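Local coordinates for anti-restriction endonuclease (Enterobacteria phage T4, PDB 3WX4) that mimics DNA, inhibits DNA binding by the bacterial histone-like protein H-NS and strongly inhibits the host McrA restriction endonuclease, helping the phage evade host defence, at the interface of chains A and B. Sequence-based numbering; all coordinates share one arbitrary frame. Chains: chain A/B, Anti-restriction endonuclease.

Contact 1: the interface of chains A and B. Residues chain A 8-10, 48, 64-65; chain B 8-9, 48, 64-65.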
ATOM      1  N   VAL A   8      -2.010  -1.785  13.235  1.00 50.94           N
ATOM      2  CA  VAL A   8      -1.155  -0.761  12.629  1.00 49.84           C
ATOM      3  C   VAL A   8      -2.051   0.499  12.560  1.00 48.95           C
ATOM      4  O   VAL A   8      -3.264   0.408  12.674  1.00 49.69           O
ATOM      5  CB  VAL A   8      -0.656  -1.243  11.228  1.00 49.86           C
ATOM      6  CG1 VAL A   8      -1.823  -1.653  10.365  1.00 49.64           C
ATOM      7  CG2 VAL A   8       0.181  -0.176  10.551  1.00 51.31           C
ATOM      8  N   VAL A   9      -1.476   1.671  12.381  1.00 47.59           N
ATOM      9  CA  VAL A   9      -2.308   2.856  12.357  1.00 44.83           C
ATOM     10  C   VAL A   9      -2.799   3.271  10.978  1.00 43.41           C
ATOM     11  O   VAL A   9      -2.038   3.250  10.017  1.00 42.08           O
ATOM     12  CB  VAL A   9      -1.544   4.039  12.989  1.00 45.91           C
ATOM     13  CG1 VAL A   9      -2.443   5.280  13.038  1.00 45.26           C
ATOM     14  CG2 VAL A   9      -1.098   3.646  14.435  1.00 44.67           C
ATOM     15  N   GLN A  10      -4.075   3.637  10.880  1.00 41.41           N
ATOM     16  CA  GLN A  10      -4.640   4.158   9.619  1.00 39.61           C
ATOM     17  C   GLN A  10      -4.985   5.622   9.957  1.00 38.36           C
ATOM     18  O   GLN A  10      -5.754   5.860  10.886  1.00 38.83           O
ATOM     19  CB  GLN A  10      -5.924   3.412   9.226  1.00 40.38           C
ATOM     20  CG  GLN A  10      -6.744   4.157   8.151  1.00 40.24           C
ATOM     21  CD  GLN A  10      -7.992   3.381   7.674  1.00 44.00           C
ATOM     22  OE1 GLN A  10      -9.078   3.970   7.476  1.00 44.90           O
ATOM     23  NE2 GLN A  10      -7.837   2.079   7.463  1.00 41.45           N
ATOM     24  N   LEU A  48      -0.527   3.397   1.590  1.00 30.25           N
ATOM     25  CA  LEU A  48      -1.820   3.196   0.876  1.00 28.75           C
ATOM     26  C   LEU A  48      -2.591   4.476   1.119  1.00 29.02           C
ATOM     27  O   LEU A  48      -2.440   5.121   2.179  1.00 28.91           O
ATOM     28  CB  LEU A  48      -2.604   2.040   1.493  1.00 28.72           C
ATOM     29  CG  LEU A  48      -2.041   0.642   1.314  1.00 29.25           C
ATOM     30  CD1 LEU A  48      -2.863  -0.334   2.201  1.00 28.07           C
ATOM     31  CD2 LEU A  48      -2.118   0.228  -0.184  1.00 28.79           C
ATOM     32  N   ILE A  64      -2.292   4.831   5.191  1.00 33.63           N
ATOM     33  CA  ILE A  64      -1.655   3.747   5.921  1.00 34.40           C
ATOM     34  C   ILE A  64      -0.216   3.619   5.412  1.00 35.93           C
ATOM     35  O   ILE A  64       0.031   3.145   4.292  1.00 37.05           O
ATOM     36  CB  ILE A  64      -2.381   2.401   5.713  1.00 35.90           C
ATOM     37  CG1 ILE A  64      -3.848   2.538   6.120  1.00 35.41           C
ATOM     38  CG2 ILE A  64      -1.765   1.296   6.646  1.00 35.57           C
ATOM     39  CD1 ILE A  64      -4.741   1.425   5.557  1.00 36.41           C
ATOM     40  N   PRO A  65       0.756   4.061   6.229  1.00 37.09           N
ATOM     41  CA  PRO A  65       2.183   4.003   5.882  1.00 36.88           C
ATOM     42  C   PRO A  65       2.687   2.594   6.112  1.00 37.08           C
ATOM     43  O   PRO A  65       2.153   1.878   6.980  1.00 36.71           O
ATOM     44  CB  PRO A  65       2.806   5.019   6.849  1.00 37.89           C
ATOM     45  CG  PRO A  65       1.999   4.798   8.085  1.00 38.48           C
ATOM     46  CD  PRO A  65       0.559   4.708   7.538  1.00 37.13           C
TER
ATOM     47  N   VAL B   8      -5.657  -0.649  12.246  1.00 50.94           N
ATOM     48  CA  VAL B   8      -5.985  -1.506  11.104  1.00 49.84           C
ATOM     49  C   VAL B   8      -5.133  -2.780  11.319  1.00 48.95           C
ATOM     50  O   VAL B   8      -4.187  -2.774  12.092  1.00 49.69           O
ATOM     51  CB  VAL B   8      -5.661  -0.763   9.768  1.00 49.86           C
ATOM     52  CG1 VAL B   8      -4.235  -0.270   9.771  1.00 49.64           C
ATOM     53  CG2 VAL B   8      -5.934  -1.650   8.571  1.00 51.31           C
ATOM     54  N   VAL B   9      -5.454  -3.872  10.655  1.00 47.59           N
ATOM     55  CA  VAL B   9      -4.685  -5.076  10.884  1.00 44.83           C
ATOM     56  C   VAL B   9      -3.498  -5.270   9.952  1.00 43.41           C
ATOM     57  O   VAL B   9      -3.609  -5.042   8.752  1.00 42.08           O
ATOM     58  CB  VAL B   9      -5.607  -6.309  10.778  1.00 45.91           C
ATOM     59  CG1 VAL B   9      -4.818  -7.585  11.095  1.00 45.26           C
ATOM     60  CG2 VAL B   9      -6.791  -6.151  11.787  1.00 44.67           C
ATOM     61  N   LEU B  48      -0.252  -3.644   1.000  1.00 30.25           N
ATOM     62  CA  LEU B  48       1.208  -3.391   1.158  1.00 28.75           C
ATOM     63  C   LEU B  48       1.786  -4.732   1.556  1.00 29.02           C
ATOM     64  O   LEU B  48       1.114  -5.542   2.229  1.00 28.91           O
ATOM     65  CB  LEU B  48       1.465  -2.401   2.293  1.00 28.72           C
ATOM     66  CG  LEU B  48       1.020  -0.966   2.082  1.00 29.25           C
ATOM     67  CD1 LEU B  48       1.170  -0.204   3.427  1.00 28.07           C
ATOM     68  CD2 LEU B  48       1.882  -0.303   0.968  1.00 28.79           C
ATOM     69  N   ILE B  64      -0.673  -5.773   4.665  1.00 33.63           N
ATOM     70  CA  ILE B  64      -1.662  -4.800   5.103  1.00 34.40           C
ATOM     71  C   ILE B  64      -2.592  -4.510   3.921  1.00 35.93           C
ATOM     72  O   ILE B  64      -2.210  -3.837   2.951  1.00 37.05           O
ATOM     73  CB  ILE B  64      -1.012  -3.478   5.563  1.00 35.90           C
ATOM     74  CG1 ILE B  64      -0.001  -3.760   6.675  1.00 35.41           C
ATOM     75  CG2 ILE B  64      -2.094  -2.521   6.182  1.00 35.57           C
ATOM     76  CD1 ILE B  64       0.995  -2.614   6.897  1.00 36.41           C
ATOM     77  N   PRO B  65      -3.828  -5.037   3.981  1.00 37.09           N
ATOM     78  CA  PRO B  65      -4.833  -4.844   2.926  1.00 36.88           C
ATOM     79  C   PRO B  65      -5.454  -3.472   3.084  1.00 37.08           C
ATOM     80  O   PRO B  65      -5.520  -2.947   4.210  1.00 36.71           O
ATOM     81  CB  PRO B  65      -5.830  -5.979   3.201  1.00 37.89           C
ATOM     82  CG  PRO B  65      -5.844  -6.019   4.692  1.00 38.48           C
ATOM     83  CD  PRO B  65      -4.345  -5.911   5.048  1.00 37.13           C
TER
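A:Val8 and B:Val8 pair through their backbones at the centre of two antiparallel strands, each the long N-terminal strand 2-14 of its chain. Each valine gives its backbone N to the carbonyl O of the other. The bond from A:Val8 N to B:Val8 O is 2.7 Å long, and its symmetry twin from B:Val8 N to A:Val8 O is the same, so one residue pair closes a two-bond ring about the two-fold axis. The two side chains lie side by side and point the same way. In each, CG1 sits between the backbone N and the carbonyl carbon (chi1 53°), which turns this methyl toward its twin; the modelled spacing of the two CG1 methyls is doubtful. B:Val8 CG1 also lies alongside A:Gln10, 4.1 Å from A:Gln10 CB.

Further along the axis the isoleucines of strand 60-65 meet. A:Ile64 and B:Ile64 cross obliquely, CG2 against CG2 at 3.9 Å; this branch is the one anti to the backbone N, while CG1 is carried beside the N.

A third pair, from strand 47-51, meets tip to tip. Chi1 of -69° sets A:Leu48 CG anti to its carbonyl carbon, and CB delivers the branch point directly onto its counterpart, A:Leu48 CG lying 3.5 Å from B:Leu48 CG. Beyond it the fork divides its contacts. CD1 passes beside the opposing leucine to B:Ile64 O, a backbone carbonyl 3.6 Å away. CD2 stays with the leucine pair, 4.1 Å from B:Leu48 CG and next to B:Leu48 CD2.

Valine, isoleucine and leucine pairs are thus stacked in layers along the two-fold axis. The backbone bonds fix strand register, and the aliphatic layers pack the centre of what is probably the dimer of this DNA mimic.

Contact 2: the interface of chains A and B. Residues chain A 9-12, 71, 75; chain B 2-5.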
ATOM      1  N   VAL A   9      -1.476   1.671  12.381  1.00 47.59           N
ATOM      2  CA  VAL A   9      -2.308   2.856  12.357  1.00 44.83           C
ATOM      3  C   VAL A   9      -2.799   3.271  10.978  1.00 43.41           C
ATOM      4  O   VAL A   9      -2.038   3.250  10.017  1.00 42.08           O
ATOM      5  CB  VAL A   9      -1.544   4.039  12.989  1.00 45.91           C
ATOM      6  CG1 VAL A   9      -2.443   5.280  13.038  1.00 45.26           C
ATOM      7  CG2 VAL A   9      -1.098   3.646  14.435  1.00 44.67           C
ATOM      8  N   GLN A  10      -4.075   3.637  10.880  1.00 41.41           N
ATOM      9  CA  GLN A  10      -4.640   4.158   9.619  1.00 39.61           C
ATOM     10  C   GLN A  10      -4.985   5.622   9.957  1.00 38.36           C
ATOM     11  O   GLN A  10      -5.754   5.860  10.886  1.00 38.83           O
ATOM     12  CB  GLN A  10      -5.924   3.412   9.226  1.00 40.38           C
ATOM     13  CG  GLN A  10      -6.744   4.157   8.151  1.00 40.24           C
ATOM     14  CD  GLN A  10      -7.992   3.381   7.674  1.00 44.00           C
ATOM     15  OE1 GLN A  10      -9.078   3.970   7.476  1.00 44.90           O
ATOM     16  NE2 GLN A  10      -7.837   2.079   7.463  1.00 41.45           N
ATOM     17  N   TYR A  11      -4.429   6.597   9.235  1.00 36.05           N
ATOM     18  CA  TYR A  11      -4.681   7.994   9.545  1.00 36.77           C
ATOM     19  C   TYR A  11      -5.784   8.567   8.657  1.00 37.52           C
ATOM     20  O   TYR A  11      -5.974   8.075   7.549  1.00 36.18           O
ATOM     21  CB  TYR A  11      -3.426   8.828   9.282  1.00 37.78           C
ATOM     22  CG  TYR A  11      -2.271   8.449  10.160  1.00 41.38           C
ATOM     23  CD1 TYR A  11      -2.136   9.011  11.417  1.00 42.81           C
ATOM     24  CD2 TYR A  11      -1.366   7.456   9.777  1.00 42.84           C
ATOM     25  CE1 TYR A  11      -1.125   8.584  12.301  1.00 43.80           C
ATOM     26  CE2 TYR A  11      -0.353   7.028  10.656  1.00 43.88           C
ATOM     27  CZ  TYR A  11      -0.259   7.605  11.920  1.00 45.08           C
ATOM     28  OH  TYR A  11       0.666   7.158  12.857  1.00 46.96           O
ATOM     29  N   THR A  12      -6.484   9.589   9.161  1.00 35.44           N
ATOM     30  CA  THR A  12      -7.476  10.305   8.367  1.00 35.41           C
ATOM     31  C   THR A  12      -6.813  11.649   8.152  1.00 34.37           C
ATOM     32  O   THR A  12      -6.553  12.405   9.105  1.00 36.07           O
ATOM     33  CB  THR A  12      -8.786  10.488   9.104  1.00 35.46           C
ATOM     34  OG1 THR A  12      -9.395   9.221   9.263  1.00 33.36           O
ATOM     35  CG2 THR A  12      -9.716  11.379   8.312  1.00 34.22           C
ATOM     36  N   ILE A  71       4.899   8.802   8.793  1.00 43.61           N
ATOM     37  CA  ILE A  71       3.641   9.382   8.312  1.00 44.99           C
ATOM     38  C   ILE A  71       3.835  10.814   7.832  1.00 46.16           C
ATOM     39  O   ILE A  71       3.347  11.180   6.775  1.00 45.86           O
ATOM     40  CB  ILE A  71       2.538   9.335   9.395  1.00 43.84           C
ATOM     41  CG1 ILE A  71       1.177   9.796   8.816  1.00 44.29           C
ATOM     42  CG2 ILE A  71       2.915  10.232  10.530  1.00 45.30           C
ATOM     43  CD1 ILE A  71       0.791   9.048   7.554  1.00 41.13           C
ATOM     44  N   LEU A  75       2.625  12.668   4.232  1.00 39.09           N
ATOM     45  CA  LEU A  75       1.786  13.838   4.030  1.00 37.70           C
ATOM     46  C   LEU A  75       2.449  14.855   3.134  1.00 39.07           C
ATOM     47  O   LEU A  75       1.799  15.491   2.343  1.00 37.65           O
ATOM     48  CB  LEU A  75       1.391  14.446   5.376  1.00 39.29           C
ATOM     49  CG  LEU A  75       0.716  13.401   6.298  1.00 41.08           C
ATOM     50  CD1 LEU A  75       0.339  14.059   7.627  1.00 42.35           C
ATOM     51  CD2 LEU A  75      -0.521  12.787   5.642  1.00 42.99           C
TER
ATOM     52  N   ILE B   2      -3.805  15.846   9.785  1.00 51.77           N
ATOM     53  CA  ILE B   2      -4.280  14.572  10.303  1.00 51.42           C
ATOM     54  C   ILE B   2      -5.358  14.954  11.302  1.00 51.38           C
ATOM     55  O   ILE B   2      -5.117  15.792  12.176  1.00 52.30           O
ATOM     56  CB  ILE B   2      -3.152  13.836  11.037  1.00 51.72           C
ATOM     57  CG1 ILE B   2      -1.938  13.703  10.115  1.00 51.98           C
ATOM     58  CG2 ILE B   2      -3.646  12.524  11.561  1.00 50.59           C
ATOM     59  CD1 ILE B   2      -1.946  12.479   9.259  1.00 53.50           C
ATOM     60  N   ILE B   3      -6.543  14.362  11.191  1.00 49.88           N
ATOM     61  CA  ILE B   3      -7.632  14.707  12.092  1.00 49.64           C
ATOM     62  C   ILE B   3      -8.187  13.531  12.836  1.00 48.94           C
ATOM     63  O   ILE B   3      -9.127  13.680  13.617  1.00 48.13           O
ATOM     64  CB  ILE B   3      -8.824  15.364  11.354  1.00 49.85           C
ATOM     65  CG1 ILE B   3      -9.434  14.368  10.358  1.00 49.85           C
ATOM     66  CG2 ILE B   3      -8.373  16.636  10.673  1.00 49.00           C
ATOM     67  CD1 ILE B   3     -10.624  14.914   9.594  1.00 48.99           C
ATOM     68  N   ASP B   4      -7.623  12.352  12.586  1.00 48.93           N
ATOM     69  CA  ASP B   4      -8.081  11.155  13.271  1.00 48.09           C
ATOM     70  C   ASP B   4      -7.178   9.974  12.930  1.00 47.95           C
ATOM     71  O   ASP B   4      -6.373  10.042  12.001  1.00 44.22           O
ATOM     72  CB  ASP B   4      -9.506  10.839  12.858  1.00 50.16           C
ATOM     73  CG  ASP B   4     -10.228   9.982  13.876  1.00 53.02           C
ATOM     74  OD1 ASP B   4      -9.777   9.938  15.052  1.00 53.41           O
ATOM     75  OD2 ASP B   4     -11.258   9.364  13.511  1.00 54.85           O
ATOM     76  N   SER B   5      -7.317   8.895  13.692  1.00 47.64           N
ATOM     77  CA  SER B   5      -6.517   7.710  13.445  1.00 51.42           C
ATOM     78  C   SER B   5      -7.275   6.568  14.041  1.00 52.39           C
ATOM     79  O   SER B   5      -8.122   6.762  14.914  1.00 53.65           O
ATOM     80  CB  SER B   5      -5.134   7.822  14.096  1.00 52.46           C
ATOM     81  OG  SER B   5      -5.226   7.726  15.508  1.00 54.79           O
TER
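A:Thr12 and B:Asp4 form an antiparallel bridge between the two strands 2-14, and the hydrogen bonds here belong to the backbone. A:Thr12 N donates to B:Asp4 O at 2.9 Å, from well above the plane of that carbonyl. A:Thr12 O accepts from B:Ile3 N, one residue before B:Asp4, also at 2.9 Å. The two bonds therefore straddle a beta-bulge in chain B, with A:Thr12 opposite both residues, while A:Tyr11 pairs with B:Ser5 in the neighbouring bridge.

Side-chain contacts on both faces of the paired strands are between carbons. On one face B:Ile2 turns its CD1 methyl toward helix 71-84, meeting A:Leu75 at about a right angle. The packing is tight, with B:Ile2 CD1 only 3.2 Å from A:Leu75 CD1. The other branch, B:Ile2 CG2, reaches A:Tyr11 CD1 on the ring at 3.8 Å. Within chain A that ring is sandwiched, with A:Val9 CG1 over one face and A:Ile71 CG1 over the other, both offset toward the rim. A:Val9 CG1 serves a second purpose by touching B:Ser5 CB across the interface at 3.9 Å.

The other face of the strands carries A:Thr12 with B:Ile3 and B:Asp4, which the bulge places together on this side. The A:Thr12 CG2 methyl, anti to the backbone N (the hydroxyl OG1 having chi1 -68°), is directed to B:Ile3 CG1 at 3.6 Å. Its CB packs against B:Asp4 CB.

The N-terminal end of one chain is thereby stitched to the strand of its partner and anchored by isoleucine on the partner's helix, extending the likely dimer interface away from its centre.

Contacts 1 and 2 lie about 10 Å apart, between the centres of their C-alpha atoms, and share A:Val9 and A:Gln10. Both are built on the strands 2-14, which run antiparallel, in register outward from the two-fold until a bulge at B:Ile3 and B:Asp4. Contact 1 sits on the two-fold axis and is its own twin, whereas contact 2 lies off the axis and recurs with the chains exchanged at the other end of the strand pair. Contact 1 adds strands 47-51 and 60-65, and contact 2 adds helix 71-84. Together they probably hold the two copies as one elongated body, a shape that would suit a DNA mimic.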